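PDB 4B62: TSSL1 from Pseudomonas aeruginosa, which probably anchors the type VI secretion system to the cell wall through this OmpA-like peptidoglycan-binding module. Local coordinates for residues R13-A17 and D33-S38; S83-P87 and T134-A138. One frame throughout, in Å; residues are numbered along the deposited sequence. Where two conformers were deposited one is given.

Contact 1. Residues R13-A17 and D33-S38; sequences RPRLA and DAVDRS. With EDO (1,2-ethanediol), chain B.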
ATOM      1  N   ARG A  13      19.751  -0.064  -8.878  1.00 30.54           N
ATOM      2  CA  ARG A  13      18.603  -0.853  -8.433  1.00 25.49           C
ATOM      3  C   ARG A  13      17.866  -0.120  -7.319  1.00 24.24           C
ATOM      4  O   ARG A  13      18.495   0.393  -6.396  1.00 26.50           O
ATOM      5  CB  ARG A  13      19.014  -2.262  -7.990  1.00 29.74           C
ATOM      6  CG  ARG A  13      19.586  -3.087  -9.134  1.00 32.55           C
ATOM      7  CD  ARG A  13      19.822  -4.550  -8.796  1.00 34.42           C
ATOM      8  NE  ARG A  13      20.370  -5.254  -9.960  1.00 36.42           N
ATOM      9  CZ  ARG A  13      20.720  -6.539  -9.995  1.00 38.88           C
ATOM     10  NH1 ARG A  13      20.586  -7.315  -8.920  1.00 38.21           N
ATOM     11  NH2 ARG A  13      21.204  -7.060 -11.125  1.00 35.54           N
ATOM     12  N   PRO A  14      16.527  -0.038  -7.415  1.00 23.98           N
ATOM     13  CA  PRO A  14      15.794   0.671  -6.370  1.00 20.31           C
ATOM     14  C   PRO A  14      15.820  -0.118  -5.076  1.00 19.38           C
ATOM     15  O   PRO A  14      15.424  -1.289  -5.069  1.00 20.61           O
ATOM     16  CB  PRO A  14      14.366   0.756  -6.930  1.00 20.00           C
ATOM     17  CG  PRO A  14      14.261  -0.399  -7.869  1.00 20.52           C
ATOM     18  CD  PRO A  14      15.633  -0.595  -8.449  1.00 22.92           C
ATOM     19  N   ARG A  15      16.279   0.511  -3.994  1.00 19.63           N
ATOM     20  CA  ARG A  15      16.437  -0.169  -2.702  1.00 21.26           C
ATOM     21  C   ARG A  15      15.809   0.678  -1.593  1.00 20.64           C
ATOM     22  O   ARG A  15      16.275   1.789  -1.325  1.00 23.64           O
ATOM     23  CB  ARG A  15      17.918  -0.392  -2.382  1.00 21.59           C
ATOM     24  CG  ARG A  15      18.654  -1.361  -3.313  1.00 24.65           C
ATOM     25  CD  ARG A  15      20.116  -1.537  -2.906  1.00 27.00           C
ATOM     26  NE  ARG A  15      20.915  -0.316  -3.103  1.00 31.88           N
ATOM     27  CZ  ARG A  15      21.622   0.318  -2.161  1.00 30.90           C
ATOM     28  NH1 ARG A  15      21.665  -0.127  -0.907  1.00 35.20           N
ATOM     29  NH2 ARG A  15      22.299   1.418  -2.479  1.00 35.38           N
ATOM     30  N   LEU A  16      14.758   0.156  -0.959  1.00 20.21           N
ATOM     31  CA  LEU A  16      14.041   0.892   0.088  1.00 17.93           C
ATOM     32  C   LEU A  16      14.168   0.341   1.509  1.00 17.48           C
ATOM     33  O   LEU A  16      13.939   1.094   2.445  1.00 17.95           O
ATOM     34  CB  LEU A  16      12.550   0.994  -0.236  1.00 19.74           C
ATOM     35  CG  LEU A  16      12.131   1.777  -1.479  1.00 21.26           C
ATOM     36  CD1 LEU A  16      10.609   1.769  -1.562  1.00 21.58           C
ATOM     37  CD2 LEU A  16      12.681   3.205  -1.503  1.00 19.53           C
ATOM     38  N   ALA A  17      14.508  -0.934   1.689  1.00 18.22           N
ATOM     39  CA  ALA A  17      14.522  -1.530   3.029  1.00 19.54           C
ATOM     40  C   ALA A  17      15.425  -0.728   3.962  1.00 19.70           C
ATOM     41  O   ALA A  17      15.106  -0.526   5.141  1.00 22.03           O
ATOM     42  CB  ALA A  17      14.958  -2.984   2.974  1.00 21.55           C
ATOM     43  N   ASP A  33      13.322  -5.878  -2.005  1.00 14.92           N
ATOM     44  CA  ASP A  33      14.236  -5.143  -2.875  1.00 17.33           C
ATOM     45  C   ASP A  33      14.642  -6.107  -3.983  1.00 17.81           C
ATOM     46  O   ASP A  33      15.530  -6.957  -3.816  1.00 19.28           O
ATOM     47  CB  ASP A  33      15.452  -4.620  -2.105  1.00 16.39           C
ATOM     48  CG  ASP A  33      15.126  -3.439  -1.186  1.00 17.38           C
ATOM     49  OD1 ASP A  33      14.190  -2.670  -1.481  1.00 17.98           O
ATOM     50  OD2 ASP A  33      15.840  -3.264  -0.179  1.00 24.25           O
ATOM     51  N   ALA A  34      13.933  -5.989  -5.099  1.00 16.73           N
ATOM     52  CA  ALA A  34      14.084  -6.878  -6.252  1.00 17.69           C
ATOM     53  C   ALA A  34      15.014  -6.259  -7.292  1.00 20.40           C
ATOM     54  O   ALA A  34      15.510  -5.138  -7.125  1.00 18.27           O
ATOM     55  CB  ALA A  34      12.718  -7.159  -6.860  1.00 17.90           C
ATOM     56  N   VAL A  35      15.252  -7.000  -8.377  1.00 23.55           N
ATOM     57  CA  VAL A  35      16.215  -6.590  -9.398  1.00 23.41           C
ATOM     58  C   VAL A  35      15.901  -5.232 -10.048  1.00 18.14           C
ATOM     59  O   VAL A  35      16.801  -4.454 -10.349  1.00 24.82           O
ATOM     60  CB  VAL A  35      16.368  -7.702 -10.475  1.00 28.60           C
ATOM     61  CG1 VAL A  35      15.060  -7.960 -11.218  1.00 31.32           C
ATOM     62  CG2 VAL A  35      17.483  -7.373 -11.453  1.00 33.73           C
ATOM     63  N   ASP A  36      14.614  -4.948 -10.229  1.00 15.45           N
ATOM     64  CA  ASP A  36      14.159  -3.801 -11.009  1.00 15.06           C
ATOM     65  C   ASP A  36      13.079  -2.964 -10.314  1.00 14.40           C
ATOM     66  O   ASP A  36      12.509  -2.063 -10.926  1.00 16.65           O
ATOM     67  CB  ASP A  36      13.596  -4.326 -12.345  1.00 14.95           C
ATOM     68  CG  ASP A  36      12.483  -5.379 -12.167  1.00 13.84           C
ATOM     69  OD1 ASP A  36      11.965  -5.601 -11.049  1.00 16.47           O
ATOM     70  OD2 ASP A  36      12.116  -6.008 -13.173  1.00 15.19           O
ATOM     71  N   ARG A  37      12.806  -3.279  -9.044  1.00 14.26           N
ATOM     72  CA  ARG A  37      11.682  -2.731  -8.288  1.00 14.89           C
ATOM     73  C   ARG A  37      11.974  -2.923  -6.818  1.00 12.97           C
ATOM     74  O   ARG A  37      12.637  -3.891  -6.453  1.00 14.20           O
ATOM     75  CB  ARG A  37      10.390  -3.556  -8.516  1.00 15.62           C
ATOM     76  CG  ARG A  37       9.683  -3.407  -9.850  1.00 18.20           C
ATOM     77  CD  ARG A  37       8.593  -4.462 -10.001  1.00 18.46           C
ATOM     78  NE  ARG A  37       9.168  -5.782 -10.247  1.00 20.26           N
ATOM     79  CZ  ARG A  37       8.600  -6.954  -9.944  1.00 19.83           C
ATOM     80  NH1 ARG A  37       7.402  -7.040  -9.370  1.00 20.40           N
ATOM     81  NH2 ARG A  37       9.242  -8.070 -10.233  1.00 23.35           N
ATOM     82  N   SER A  38      11.468  -2.017  -5.982  1.00 11.72           N
ATOM     83  CA  SER A  38      11.309  -2.306  -4.562  0.65 12.65           C
ATOM     84  C   SER A  38       9.811  -2.282  -4.283  1.00 11.12           C
ATOM     85  O   SER A  38       9.126  -1.350  -4.694  1.00 13.56           O
ATOM     86  CB  SER A  38      12.061  -1.294  -3.705  0.65 13.81           C
ATOM     87  OG  SER A  38      11.975  -1.614  -2.331  0.65 14.55           O
TER
HETATM   88  C1  EDO B1447       4.356  -5.638  -7.974  1.00 16.91           C
HETATM   89  O1  EDO B1447       5.580  -4.991  -8.368  1.00 13.45           O
HETATM   90  C2  EDO B1447       4.386  -7.154  -8.169  1.00 16.63           C
HETATM   91  O2  EDO B1447       5.430  -7.746  -7.382  1.00 16.26           O
HETATM   92  O   HOH W   1      16.615  -3.696  -5.248  1.00 27.43           O

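Contact 2. Residues S83-P87 and T134-A138; sequences SDNRP and TNASA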
ATOM      1  N   SER A  83      -8.154  -6.731  -1.534  1.00  9.88           N
ATOM      2  CA  SER A  83      -9.114  -7.087  -0.511  1.00  9.64           C
ATOM      3  C   SER A  83      -8.963  -8.553  -0.151  1.00 10.29           C
ATOM      4  O   SER A  83      -8.237  -9.308  -0.814  1.00 11.62           O
ATOM      5  CB  SER A  83     -10.545  -6.855  -1.001  1.00 10.59           C
ATOM      6  OG  SER A  83     -10.853  -7.722  -2.085  1.00 12.08           O
ATOM      7  N   ASP A  84      -9.678  -8.955   0.887  1.00 11.09           N
ATOM      8  CA  ASP A  84      -9.952 -10.365   1.140  1.00 10.47           C
ATOM      9  C   ASP A  84     -11.195 -10.738   0.294  1.00 12.14           C
ATOM     10  O   ASP A  84     -11.571  -9.982  -0.598  1.00 12.30           O
ATOM     11  CB  ASP A  84     -10.136 -10.607   2.647  1.00 11.13           C
ATOM     12  CG  ASP A  84     -11.236  -9.776   3.246  1.00 11.56           C
ATOM     13  OD1 ASP A  84     -12.157  -9.361   2.504  1.00 12.54           O
ATOM     14  OD2 ASP A  84     -11.162  -9.542   4.475  1.00 12.76           O
ATOM     15  N   ASN A  85     -11.835 -11.867   0.579  1.00 13.04           N
ATOM     16  CA  ASN A  85     -13.063 -12.262  -0.129  1.00 15.69           C
ATOM     17  C   ASN A  85     -14.330 -12.142   0.732  1.00 15.87           C
ATOM     18  O   ASN A  85     -15.353 -12.783   0.447  1.00 19.48           O
ATOM     19  CB  ASN A  85     -12.919 -13.682  -0.677  1.00 15.92           C
ATOM     20  CG  ASN A  85     -12.907 -14.727   0.415  1.00 18.53           C
ATOM     21  OD1 ASN A  85     -12.806 -14.405   1.600  1.00 17.65           O
ATOM     22  ND2 ASN A  85     -13.023 -15.989   0.023  1.00 26.08           N
ATOM     23  N   ARG A  86     -14.257 -11.288   1.750  1.00 15.54           N
ATOM     24  CA  ARG A  86     -15.323 -11.109   2.743  1.00 19.15           C
ATOM     25  C   ARG A  86     -15.668  -9.632   2.835  1.00 19.84           C
ATOM     26  O   ARG A  86     -15.248  -8.949   3.767  1.00 23.88           O
ATOM     27  CB  ARG A  86     -14.886 -11.591   4.126  1.00 22.43           C
ATOM     28  CG  ARG A  86     -14.226 -12.948   4.164  1.00 33.01           C
ATOM     29  CD  ARG A  86     -15.098 -14.088   3.682  1.00 39.94           C
ATOM     30  NE  ARG A  86     -14.373 -15.359   3.788  1.00 41.97           N
ATOM     31  CZ  ARG A  86     -14.431 -16.202   4.820  1.00 45.99           C
ATOM     32  NH1 ARG A  86     -15.192 -15.950   5.886  1.00 49.99           N
ATOM     33  NH2 ARG A  86     -13.717 -17.324   4.784  1.00 55.86           N
ATOM     34  N   PRO A  87     -16.434  -9.124   1.866  1.00 19.58           N
ATOM     35  CA  PRO A  87     -16.715  -7.690   1.834  1.00 19.94           C
ATOM     36  C   PRO A  87     -17.516  -7.177   3.029  1.00 20.40           C
ATOM     37  O   PRO A  87     -18.419  -7.861   3.523  1.00 22.92           O
ATOM     38  CB  PRO A  87     -17.534  -7.526   0.554  1.00 23.35           C
ATOM     39  CG  PRO A  87     -18.190  -8.846   0.376  1.00 22.27           C
ATOM     40  CD  PRO A  87     -17.158  -9.841   0.808  1.00 20.98           C
ATOM     41  N   THR A 134      -4.260 -17.422   2.553  1.00  9.97           N
ATOM     42  CA  THR A 134      -5.635 -17.923   2.603  1.00 10.16           C
ATOM     43  C   THR A 134      -6.626 -16.862   3.082  1.00  9.94           C
ATOM     44  O   THR A 134      -6.286 -16.021   3.921  1.00 11.94           O
ATOM     45  CB  THR A 134      -5.756 -19.166   3.503  1.00 11.65           C
ATOM     46  OG1 THR A 134      -7.083 -19.692   3.440  1.00 11.71           O
ATOM     47  CG2 THR A 134      -5.392 -18.861   4.955  1.00 13.68           C
ATOM     48  N   ASN A 135      -7.841 -16.921   2.544  1.00 10.09           N
ATOM     49  CA  ASN A 135      -8.969 -16.180   3.093  1.00 10.20           C
ATOM     50  C   ASN A 135      -9.772 -16.994   4.114  1.00 10.56           C
ATOM     51  O   ASN A 135     -10.806 -16.520   4.610  1.00 12.30           O
ATOM     52  CB  ASN A 135      -9.882 -15.667   1.982  1.00 11.21           C
ATOM     53  CG  ASN A 135      -9.288 -14.479   1.253  1.00 11.21           C
ATOM     54  OD1 ASN A 135      -8.950 -13.480   1.871  1.00 12.40           O
ATOM     55  ND2 ASN A 135      -9.161 -14.581  -0.069  1.00 12.69           N
ATOM     56  N   ALA A 136      -9.296 -18.194   4.443  1.00 11.23           N
ATOM     57  CA  ALA A 136     -10.028 -19.091   5.318  1.00 11.42           C
ATOM     58  C   ALA A 136      -9.740 -18.885   6.800  1.00 13.21           C
ATOM     59  O   ALA A 136     -10.231 -19.651   7.622  1.00 19.84           O
ATOM     60  CB  ALA A 136      -9.754 -20.537   4.935  1.00 13.49           C
ATOM     61  N   SER A 137      -8.941 -17.887   7.136  1.00 10.48           N
ATOM     62  CA  SER A 137      -8.732 -17.488   8.533  1.00 10.02           C
ATOM     63  C   SER A 137      -8.757 -15.982   8.630  1.00  9.96           C
ATOM     64  O   SER A 137      -8.460 -15.285   7.661  1.00 10.82           O
ATOM     65  CB  SER A 137      -7.359 -17.967   9.023  1.00 10.70           C
ATOM     66  OG  SER A 137      -6.293 -17.396   8.268  1.00 11.22           O
ATOM     67  N   ALA A 138      -9.042 -15.467   9.820  1.00  9.91           N
ATOM     68  CA  ALA A 138      -9.043 -14.024  10.002  1.00  9.37           C
ATOM     69  C   ALA A 138      -7.662 -13.440   9.750  1.00  8.75           C
ATOM     70  O   ALA A 138      -7.523 -12.391   9.104  1.00 10.18           O
ATOM     71  CB  ALA A 138      -9.545 -13.645  11.391  1.00  9.80           C
TER
HETATM   72  O   HOH W   2      -8.052 -12.586  -1.913  1.00 13.89           O

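Contact 1. Residues R13-A17 and D33-S38
The guanidinium of Arg13 carries Val35 over one face: CG2 of Val35 stands 3.6 Å from CZ of Arg13, above the centre of the plane. The Arg13 chain reaches it by running extended from CG to NE, and the two side chains cross obliquely. The contact lays the loop before helix 21-25 over the beta hairpin of strands 30-33 and 37-43, at the edge of the sheet of this OmpA-like domain. The chi1 of Val35, 62°, sets CG2 anti to its own backbone N and so over the guanidinium. The guanidinium of Arg37, well away from that of Arg13, is met at its edge. NE of Arg37 makes a salt bridge to OD1 of Asp36, and NH1 donates to O1 of a 1,2-ethanediol, probably from the crystallisation liquor. That diol is also bonded to Thr150 of strand 146-152.

The ring of Pro14 packs on the turn, with its CG 3.4 Å from N of Arg37. A water bridges the two segments, donating to O of Pro14 and O of Ala34. Pro14 and Leu16 also pack on Val73.

The carboxylate of Asp33 ties down the end of the loop. In one of the two conformers of Ser38, OG donates to OD1 of Asp33, nearly along its C-O axis. The same OD1 accepts from N of Leu16 at 2.9 Å, on the syn side but 34° out of plane. Adjacent backbone N-H groups share this one carboxylate, which fixes its rotation: OD2 of Asp33 takes N of Ala17 at 3.3 Å on the syn lone pair.

Contact 2. Residues S83-P87 and T134-A138
Asn135 lays its side chain against Asp84 and Asn85, where two loops of the OmpA-like domain meet. One loop follows strand 77-82; the other leads into helix 138-144. CB of Asn135 comes first, 3.2 Å from OD1 of Asn85. CG follows, 3.5 Å from the same oxygen. The two amides are stacked with their planes 22° apart, and the side chains slide past each other in opposite directions. At the tip the atoms part. OD1 of Asn135 rests 3.2 Å from CB of Asp84 and accepts a hydrogen bond from Asn144. ND2 of Asn135 donates to a water at 2.9 Å, and that water makes a weak bond to O of Ser83. No direct hydrogen bond joins the two segments, but Ser83 is backbone-bonded to Ser127.

Asp84 forms an Asx turn: its CG sits between the backbone N and the carbonyl carbon (chi1 58°), which brings OD1 back to N of Arg86. That N-H comes from above the carboxylate plane, 60° out of it. Asn96 also donates to OD1 of Asp84, and Arg145 makes a salt bridge to OD2. Asp84 thus ties its loop to helix 96-115 and to the residue just after helix 138-144. Thr134 forms an ST turn with N of Ala136. Ser137 is the N-cap of helix 138-144, its OG accepting from N of Gly140.

Arg86 bends at chi2 and gives a weak bond from NE to OD1 of Asn85. Its NH2 comes near NH1 of Arg141, which donates to O of Asn135. NH2 of Arg86 lies 3.0 Å from that same O of Asn135, but at an angle too poor for a hydrogen bond.

Contact 1 and contact 2 have centres 29 Å apart, with nearest atoms about 17 Å apart, and they follow one another along the chain. They share no segment. Contact 1 is partly buried and joins the loop at the start of this construct to a sheet-edge hairpin. Contact 2 is smaller, a surface contact between two loops. Their chemistry differs accordingly. In 13-17 with 33-38, an aspartate carboxylate bonds directly to backbone N-H groups across the contact, beside van der Waals packing of Pro14 and Leu16. In 83-87 with 134-138, stacked amides and a weak water bridge link the two segments, while the aspartate carboxylate bonds within its own loop and to residues outside the contact.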